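Local coordinates for protein acetyl xylan esterase (Metagenome, PDB 6XYC) that is an esterase of the alpha/beta hydrolase fold, thought to remove both acetyl and feruloyl groups from complex natural xylans, at residues R80-A85 against E190-G195; L144-E149 against V206-P211; I29-P32 against A38-A41. One frame throughout, in Å; residues are numbered along the deposited sequence.

Contact 1 of 3, residues R80-A85 against E190-G195. With AES (4-(2-aminoethyl)benzenesulfonyl fluoride), chain B.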
loop_
_atom_site.group_PDB
_atom_site.type_symbol
_atom_site.label_atom_id
_atom_site.label_comp_id
_atom_site.label_asym_id
_atom_site.label_seq_id
_atom_site.Cartn_x
_atom_site.Cartn_y
_atom_site.Cartn_z
ATOM N N ARG A 80 12.323 -0.388 -1.436
ATOM C CA ARG A 80 13.445 -0.048 -2.300
ATOM C C ARG A 80 12.974 0.775 -3.494
ATOM O O ARG A 80 11.841 0.639 -3.968
ATOM C CB ARG A 80 14.155 -1.308 -2.787
ATOM C CG ARG A 80 15.148 -1.884 -1.800
ATOM C CD ARG A 80 15.659 -3.232 -2.282
ATOM N NE ARG A 80 14.632 -4.258 -2.186
ATOM C CZ ARG A 80 14.734 -5.478 -2.707
ATOM N NH1 ARG A 80 15.832 -5.835 -3.361
ATOM N NH2 ARG A 80 13.739 -6.346 -2.569
ATOM N N SER A 81 13.863 1.641 -3.975
ATOM C CA SER A 81 13.563 2.467 -5.136
ATOM C C SER A 81 13.538 1.624 -6.404
ATOM O O SER A 81 14.320 0.680 -6.565
ATOM C CB SER A 81 14.608 3.579 -5.276
ATOM O OG SER A 81 14.496 4.246 -6.525
ATOM N N SER A 82 12.621 1.965 -7.311
ATOM C CA SER A 82 12.620 1.334 -8.622
ATOM C C SER A 82 13.955 1.509 -9.326
ATOM O O SER A 82 14.291 0.708 -10.204
ATOM C CB SER A 82 11.499 1.908 -9.489
ATOM O OG SER A 82 11.711 3.283 -9.747
ATOM N N MET A 83 14.723 2.541 -8.968
ATOM C CA MET A 83 16.009 2.780 -9.607
ATOM C C MET A 83 17.121 1.900 -9.053
ATOM O O MET A 83 18.180 1.812 -9.680
ATOM C CB MET A 83 16.392 4.254 -9.462
ATOM C CG MET A 83 15.471 5.195 -10.217
ATOM S SD MET A 83 15.852 6.918 -9.881
ATOM C CE MET A 83 15.327 7.033 -8.175
ATOM N N GLU A 84 16.911 1.244 -7.910
ATOM C CA GLU A 84 17.899 0.331 -7.347
ATOM C C GLU A 84 17.506 -1.136 -7.459
ATOM O O GLU A 84 18.383 -1.999 -7.385
ATOM C CB GLU A 84 18.179 0.667 -5.872
ATOM C CG GLU A 84 17.052 0.360 -4.904
ATOM C CD GLU A 84 17.355 0.834 -3.485
ATOM O OE1 GLU A 84 18.447 0.521 -2.964
ATOM O OE2 GLU A 84 16.497 1.516 -2.885
ATOM N N ALA A 85 16.227 -1.436 -7.655
ATOM C CA ALA A 85 15.764 -2.810 -7.786
ATOM C C ALA A 85 14.451 -2.782 -8.548
ATOM O O ALA A 85 13.557 -2.004 -8.200
ATOM C CB ALA A 85 15.566 -3.470 -6.422
ATOM N N GLU A 190 6.423 3.765 -14.389
ATOM C CA GLU A 190 6.194 2.328 -14.484
ATOM C C GLU A 190 7.207 1.662 -15.403
ATOM O O GLU A 190 7.533 0.485 -15.209
ATOM C CB GLU A 190 4.773 2.029 -14.967
ATOM C CG GLU A 190 4.403 2.688 -16.271
ATOM C CD GLU A 190 3.563 3.925 -16.059
ATOM O OE1 GLU A 190 2.435 3.995 -16.591
ATOM O OE2 GLU A 190 4.030 4.840 -15.350
ATOM N N ALA A 191 7.710 2.392 -16.406
ATOM C CA ALA A 191 8.775 1.857 -17.251
ATOM C C ALA A 191 10.022 1.569 -16.424
ATOM O O ALA A 191 10.657 0.521 -16.585
ATOM C CB ALA A 191 9.098 2.834 -18.385
ATOM N N VAL A 192 10.374 2.483 -15.519
ATOM C CA VAL A 192 11.516 2.260 -14.634
ATOM C C VAL A 192 11.265 1.053 -13.741
ATOM O O VAL A 192 12.163 0.235 -13.505
ATOM C CB VAL A 192 11.789 3.530 -13.805
ATOM C CG1 VAL A 192 12.937 3.302 -12.839
ATOM C CG2 VAL A 192 12.070 4.715 -14.721
ATOM N N LEU A 193 10.035 0.923 -13.239
ATOM C CA LEU A 193 9.701 -0.181 -12.351
ATOM C C LEU A 193 9.933 -1.531 -13.014
ATOM O O LEU A 193 10.306 -2.496 -12.336
ATOM C CB LEU A 193 8.239 -0.062 -11.905
ATOM C CG LEU A 193 7.651 -1.061 -10.921
ATOM C CD1 LEU A 193 8.370 -0.965 -9.582
ATOM C CD2 LEU A 193 6.157 -0.814 -10.745
ATOM N N ILE A 194 9.725 -1.630 -14.324
ATOM C CA ILE A 194 9.842 -2.905 -15.021
ATOM C C ILE A 194 11.192 -3.040 -15.725
ATOM O O ILE A 194 11.338 -3.882 -16.616
ATOM C CB ILE A 194 8.681 -3.132 -16.004
ATOM C CG1 ILE A 194 8.641 -2.071 -17.103
ATOM C CG2 ILE A 194 7.353 -3.156 -15.259
ATOM C CD1 ILE A 194 7.634 -2.367 -18.197
ATOM N N GLY A 195 12.185 -2.248 -15.333
ATOM C CA GLY A 195 13.508 -2.345 -15.908
ATOM C C GLY A 195 13.777 -1.417 -17.070
ATOM O O GLY A 195 14.592 -1.754 -17.928
HETATM C C3 AES B . 3.010 9.066 -11.113
HETATM C C2 AES B . 2.709 9.230 -9.795
HETATM C C1 AES B . 2.500 8.134 -9.015
HETATM S S AES B . 2.165 8.421 -7.338
HETATM O O1S AES B . 3.196 7.763 -6.493
HETATM O O2S AES B . 2.432 9.824 -7.034
HETATM C C6 AES B . 2.578 6.873 -9.511
HETATM C C5 AES B . 2.882 6.703 -10.847
HETATM C C4 AES B . 3.103 7.803 -11.643
HETATM C C7 AES B . 3.433 7.630 -13.164
HETATM C C8 AES B . 2.324 6.803 -13.862
HETATM N N8 AES B . 2.492 6.980 -15.266
HETATM O O HOH W 1 14.917 0.322 -12.916
#
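Ser82 and Val192 carry this junction, their CA-CB bonds both directed into it, with a hydroxyl against a methyl branch: Ser82 OG lies 3.3 Å from Val192 CG1. The two torsions account for that pairing. Val192 holds CG1 trans to its own N (chi1 178°), which swings this methyl toward the loop, while Ser82 keeps OG between its N and carbonyl carbon (chi1 64°). Met83 crosses the valine obliquely, its CG 4.1 Å from the same CG1, and on the other flank Ser82 CB rests 4.2 Å from Leu193 CD1. No direct hydrogen bond joins 80-85 to 190-195; instead one water donates to both Ser82 O and Val192 O, at 2.8 Å each, tying the loop to a carbonyl near the helix end. The loop is braced from within. Ser81 OG takes the N-H of Met83 in an ST turn, Ser81 O accepts from the N-H groups of both Glu84 and Ala85, and Glu84 OE2 receives Ser81 N at 2.9 Å through its anti lone pair. Glu190, one turn before Ile194 and with its CB directed away from this loop, grips the inhibitor, its OE2 2.6 Å from AES N8, while Asn184 holds OE1. The packed helix thus forms one wall of the inhibitor pocket, where Ala49 N, Ser122 N and His262 NE2 also bind AES, an arrangement consistent with a serine-hydrolase active site.

Contact 2 of 3, residues L144-E149 against V206-P211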
loop_
_atom_site.group_PDB
_atom_site.type_symbol
_atom_site.label_atom_id
_atom_site.label_comp_id
_atom_site.label_asym_id
_atom_site.label_seq_id
_atom_site.Cartn_x
_atom_site.Cartn_y
_atom_site.Cartn_z
ATOM N N LEU A 144 6.686 -15.018 -18.318
ATOM C CA LEU A 144 7.249 -14.237 -17.226
ATOM C C LEU A 144 6.603 -14.637 -15.908
ATOM O O LEU A 144 5.373 -14.659 -15.791
ATOM C CB LEU A 144 7.036 -12.747 -17.478
ATOM C CG LEU A 144 7.561 -11.702 -16.490
ATOM C CD1 LEU A 144 9.044 -11.902 -16.243
ATOM C CD2 LEU A 144 7.280 -10.298 -17.014
ATOM N N THR A 145 7.435 -14.938 -14.914
ATOM C CA THR A 145 6.968 -15.268 -13.575
ATOM C C THR A 145 7.697 -14.387 -12.574
ATOM O O THR A 145 8.930 -14.323 -12.584
ATOM C CB THR A 145 7.205 -16.743 -13.232
ATOM O OG1 THR A 145 6.481 -17.580 -14.144
ATOM C CG2 THR A 145 6.750 -17.033 -11.800
ATOM N N VAL A 146 6.939 -13.718 -11.706
ATOM C CA VAL A 146 7.507 -12.873 -10.661
ATOM C C VAL A 146 7.180 -13.463 -9.297
ATOM O O VAL A 146 6.069 -13.952 -9.061
ATOM C CB VAL A 146 7.008 -11.412 -10.751
ATOM C CG1 VAL A 146 7.511 -10.756 -12.028
ATOM C CG2 VAL A 146 5.494 -11.358 -10.657
ATOM N N ASP A 147 8.159 -13.402 -8.399
ATOM C CA ASP A 147 8.023 -13.900 -7.035
ATOM C C ASP A 147 7.477 -12.771 -6.167
ATOM O O ASP A 147 8.189 -11.809 -5.866
ATOM C CB ASP A 147 9.379 -14.395 -6.530
ATOM C CG ASP A 147 9.323 -14.944 -5.124
ATOM O OD1 ASP A 147 8.229 -14.968 -4.525
ATOM O OD2 ASP A 147 10.386 -15.359 -4.617
ATOM N N ILE A 148 6.213 -12.891 -5.766
ATOM C CA ILE A 148 5.546 -11.834 -5.013
ATOM C C ILE A 148 5.897 -11.922 -3.533
ATOM O O ILE A 148 6.305 -10.931 -2.918
ATOM C CB ILE A 148 4.023 -11.913 -5.238
ATOM C CG1 ILE A 148 3.681 -11.621 -6.703
ATOM C CG2 ILE A 148 3.290 -10.964 -4.301
ATOM C CD1 ILE A 148 4.201 -10.309 -7.221
ATOM N N GLU A 149 5.742 -13.108 -2.940
ATOM C CA GLU A 149 6.023 -13.279 -1.517
ATOM C C GLU A 149 7.478 -12.961 -1.198
ATOM O O GLU A 149 7.769 -12.268 -0.216
ATOM C CB GLU A 149 5.678 -14.705 -1.091
ATOM C CG GLU A 149 6.067 -15.052 0.331
ATOM C CD GLU A 149 5.164 -14.394 1.361
ATOM O OE1 GLU A 149 4.162 -13.766 0.961
ATOM O OE2 GLU A 149 5.457 -14.524 2.572
ATOM N N VAL A 206 3.373 -5.417 -17.758
ATOM C CA VAL A 206 2.295 -4.508 -17.380
ATOM C C VAL A 206 1.222 -5.252 -16.600
ATOM O O VAL A 206 0.659 -4.726 -15.635
ATOM C CB VAL A 206 1.709 -3.814 -18.622
ATOM C CG1 VAL A 206 0.431 -3.057 -18.254
ATOM C CG2 VAL A 206 2.725 -2.868 -19.237
ATOM N N LYS A 207 0.921 -6.490 -17.001
ATOM C CA LYS A 207 -0.079 -7.260 -16.272
ATOM C C LYS A 207 0.386 -7.546 -14.850
ATOM O O LYS A 207 -0.405 -7.469 -13.902
ATOM C CB LYS A 207 -0.392 -8.574 -16.991
ATOM C CG LYS A 207 -1.534 -9.350 -16.337
ATOM C CD LYS A 207 -1.780 -10.709 -16.975
ATOM C CE LYS A 207 -3.072 -11.320 -16.429
ATOM N NZ LYS A 207 -3.235 -12.753 -16.775
ATOM N N LEU A 208 1.670 -7.870 -14.681
ATOM C CA LEU A 208 2.184 -8.323 -13.395
ATOM C C LEU A 208 2.512 -7.186 -12.434
ATOM O O LEU A 208 2.800 -7.458 -11.265
ATOM C CB LEU A 208 3.427 -9.186 -13.596
ATOM C CG LEU A 208 3.198 -10.515 -14.320
ATOM C CD1 LEU A 208 4.482 -11.282 -14.483
ATOM C CD2 LEU A 208 2.149 -11.348 -13.562
ATOM N N ILE A 209 2.497 -5.929 -12.886
ATOM C CA ILE A 209 2.585 -4.797 -11.969
ATOM C C ILE A 209 1.223 -4.177 -11.689
ATOM O O ILE A 209 1.140 -3.192 -10.945
ATOM C CB ILE A 209 3.548 -3.707 -12.485
ATOM C CG1 ILE A 209 3.058 -3.110 -13.805
ATOM C CG2 ILE A 209 4.960 -4.270 -12.621
ATOM C CD1 ILE A 209 3.791 -1.861 -14.220
ATOM N N SER A 210 0.152 -4.715 -12.272
ATOM C CA SER A 210 -1.164 -4.095 -12.175
ATOM C C SER A 210 -2.080 -4.967 -11.328
ATOM O O SER A 210 -2.604 -5.982 -11.819
ATOM C CB SER A 210 -1.758 -3.873 -13.569
ATOM O OG SER A 210 -0.919 -3.039 -14.347
ATOM N N PRO A 211 -2.320 -4.612 -10.061
ATOM C CA PRO A 211 -3.111 -5.498 -9.184
ATOM C C PRO A 211 -4.559 -5.657 -9.623
ATOM O O PRO A 211 -5.229 -6.594 -9.169
ATOM C CB PRO A 211 -3.012 -4.821 -7.808
ATOM C CG PRO A 211 -2.747 -3.372 -8.111
ATOM C CD PRO A 211 -1.959 -3.343 -9.402
#
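Ser210 OG, two residues beyond the Leu208 side chain that meets Leu144 and Val146, makes two hydrogen bonds: it donates to Val206 O at 2.6 Å and accepts the N-H of Met174. The first bond meets the carbonyl at a C=O...OG angle of 158°, with the hydroxyl tilted 21° from the carbonyl plane. A side chain thereby serves a carbonyl of the last helical turn, and Ser210 N adds a 3.2 Å backbone bond to Lys207 O. Across the contact itself the evidence is wholly apolar. Leu208 CD1 is the probe, lying 3.7 Å from Leu144 CG and 3.9 Å from Val146 CG1; Val146 CG2 reaches the same methyl at 4.0 Å and Leu208 CB at 4.2 Å. Leu208 places CG opposite its carbonyl carbon (chi1 -66°) and then extends, carrying CD1 out to the strand. Both pairs run alongside one another in opposite senses, and the alternation of the strand lets Leu144 and Val146 present their side chains to the helix while the CB of Thr145 points away. Leu139 and Ser141 of the partner strand 138-141 also touch Leu208, and Trp87 NE1 donates to Leu208 O. The arrangement is that of a two-stranded antiparallel hairpin, separate from the main sheet, laid by its apolar face against the C-terminal turn of helix 203-208.

Contact 3 of 3, residues I29-P32 against A38-A41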
loop_
_atom_site.group_PDB
_atom_site.type_symbol
_atom_site.label_atom_id
_atom_site.label_comp_id
_atom_site.label_asym_id
_atom_site.label_seq_id
_atom_site.Cartn_x
_atom_site.Cartn_y
_atom_site.Cartn_z
ATOM N N ILE A 29 7.328 2.652 13.921
ATOM C CA ILE A 29 6.142 2.144 14.606
ATOM C C ILE A 29 5.700 3.171 15.640
ATOM O O ILE A 29 6.511 3.619 16.453
ATOM C CB ILE A 29 6.414 0.786 15.279
ATOM C CG1 ILE A 29 6.851 -0.256 14.248
ATOM C CG2 ILE A 29 5.176 0.311 16.019
ATOM C CD1 ILE A 29 7.320 -1.559 14.858
ATOM N N TYR A 30 4.419 3.528 15.619
ATOM C CA TYR A 30 3.832 4.464 16.572
ATOM C C TYR A 30 2.609 3.827 17.219
ATOM O O TYR A 30 1.782 3.229 16.526
ATOM C CB TYR A 30 3.417 5.776 15.895
ATOM C CG TYR A 30 4.529 6.495 15.171
ATOM C CD1 TYR A 30 5.319 7.425 15.825
ATOM C CD2 TYR A 30 4.779 6.254 13.826
ATOM C CE1 TYR A 30 6.330 8.092 15.166
ATOM C CE2 TYR A 30 5.794 6.912 13.158
ATOM C CZ TYR A 30 6.567 7.833 13.836
ATOM O OH TYR A 30 7.579 8.499 13.183
ATOM N N LEU A 31 2.488 3.956 18.556
ATOM C CA LEU A 31 1.302 3.492 19.263
ATOM C C LEU A 31 0.475 4.686 19.743
ATOM O O LEU A 31 1.046 5.716 20.116
ATOM C CB LEU A 31 1.668 2.620 20.466
ATOM C CG LEU A 31 2.663 1.487 20.205
ATOM C CD1 LEU A 31 2.979 0.744 21.499
ATOM C CD2 LEU A 31 2.136 0.529 19.142
ATOM N N PRO A 32 -0.857 4.582 19.759
ATOM C CA PRO A 32 -1.678 5.763 20.056
ATOM C C PRO A 32 -1.405 6.343 21.437
ATOM O O PRO A 32 -0.991 5.647 22.365
ATOM C CB PRO A 32 -3.117 5.240 19.949
ATOM C CG PRO A 32 -3.026 4.018 19.077
ATOM C CD PRO A 32 -1.671 3.417 19.359
ATOM N N ALA A 38 -3.188 -3.681 23.986
ATOM C CA ALA A 38 -2.626 -3.944 22.669
ATOM C C ALA A 38 -3.362 -3.080 21.657
ATOM O O ALA A 38 -4.416 -2.504 21.948
ATOM C CB ALA A 38 -2.723 -5.424 22.290
ATOM N N TYR A 39 -2.808 -3.001 20.451
ATOM C CA TYR A 39 -3.361 -2.150 19.405
ATOM C C TYR A 39 -3.412 -2.893 18.081
ATOM O O TYR A 39 -2.403 -3.454 17.641
ATOM C CB TYR A 39 -2.528 -0.877 19.225
ATOM C CG TYR A 39 -2.284 -0.096 20.490
ATOM C CD1 TYR A 39 -3.191 0.860 20.921
ATOM C CD2 TYR A 39 -1.140 -0.312 21.249
ATOM C CE1 TYR A 39 -2.969 1.583 22.072
ATOM C CE2 TYR A 39 -0.912 0.402 22.402
ATOM C CZ TYR A 39 -1.826 1.347 22.803
ATOM O OH TYR A 39 -1.590 2.052 23.951
ATOM N N LYS A 40 -4.578 -2.876 17.441
ATOM C CA LYS A 40 -4.671 -3.282 16.046
ATOM C C LYS A 40 -3.810 -2.359 15.190
ATOM O O LYS A 40 -3.580 -1.195 15.531
ATOM C CB LYS A 40 -6.130 -3.252 15.582
ATOM C CG LYS A 40 -7.110 -3.806 16.615
ATOM C CD LYS A 40 -7.854 -5.047 16.114
ATOM C CE LYS A 40 -8.580 -5.755 17.251
ATOM N NZ LYS A 40 -10.060 -5.772 17.064
ATOM N N ALA A 41 -3.315 -2.890 14.073
ATOM C CA ALA A 41 -2.235 -2.241 13.346
ATOM C C ALA A 41 -2.643 -1.858 11.929
ATOM O O ALA A 41 -3.413 -2.562 11.263
ATOM C CB ALA A 41 -0.991 -3.139 13.287
#
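Leu31 and Pro32 close on the ring of Tyr39 where strand 26-32 ends and strand 39-45 begins in the central sheet of the alpha/beta hydrolase fold. The two strands are not direct neighbours: strand 73-77 lies between them, antiparallel to the first and parallel to the second. Consistent with that order, no hydrogen bond crosses the contact, and the closest CA atoms, those of Leu31 and Tyr39, are 7.3 Å apart. Early in the first segment, Ile29 packs on Trp12 and on Ile75, and the backbone of Tyr30 bonds with that of Val74, so the strand is committed to its sheet neighbours on both flanks before it reaches the tyrosine. Leu31 turns in toward the second segment and crosses Tyr39 at about a right angle. Its CB lies 3.9 Å from CE2 of Tyr39, in an oblique approach, and its two methyls reach the same half of the ring, CD1 4.0 Å from CE2 of Tyr39 and CD2 4.0 Å from CD2 of Tyr39. Both side chains also touch Ala73, which links them to the intervening strand. Pro32 follows, bringing CD over one face of the tyrosine. The phenol is put there by chi1 -53°, with CG opposite the carbonyl carbon, and its OH is engaged beyond the segments by Lys36 N. With an alanine here, Pro32 would probably lose the face it lies over and Leu31 its neighbour on CE2 and CD2, opening a gap beside strand 39-45, and Lys36 N would lose its acceptor. The geometry of the proline meets the CH-pi criterion: Pro32 CD stands 3.6 Å from the centroid of the Tyr39 ring, 23° off its normal, displaced toward CD1, the ring atom it approaches most closely at 3.4 Å.

In the fold
Contacts 1 and 2 adjoin: their centres are 13 Å apart, and Ile209 packs on Ile194, Leu193 and Glu190, so the successive helices 189-193 and 203-208 are joined between them. Contact 3 lies on the opposite side of the chain's centre, its centre about 31 Å from each of theirs, and touches neither. Contacts 2 and 3 are buried and apolar across their segments, but one sets aliphatic branches between a hairpin and a helix, the other a proline against an aromatic face at strand ends within the main sheet. Contact 1 is partly buried; it adds a water bridge, and it alone of the three includes a residue of the inhibitor pocket.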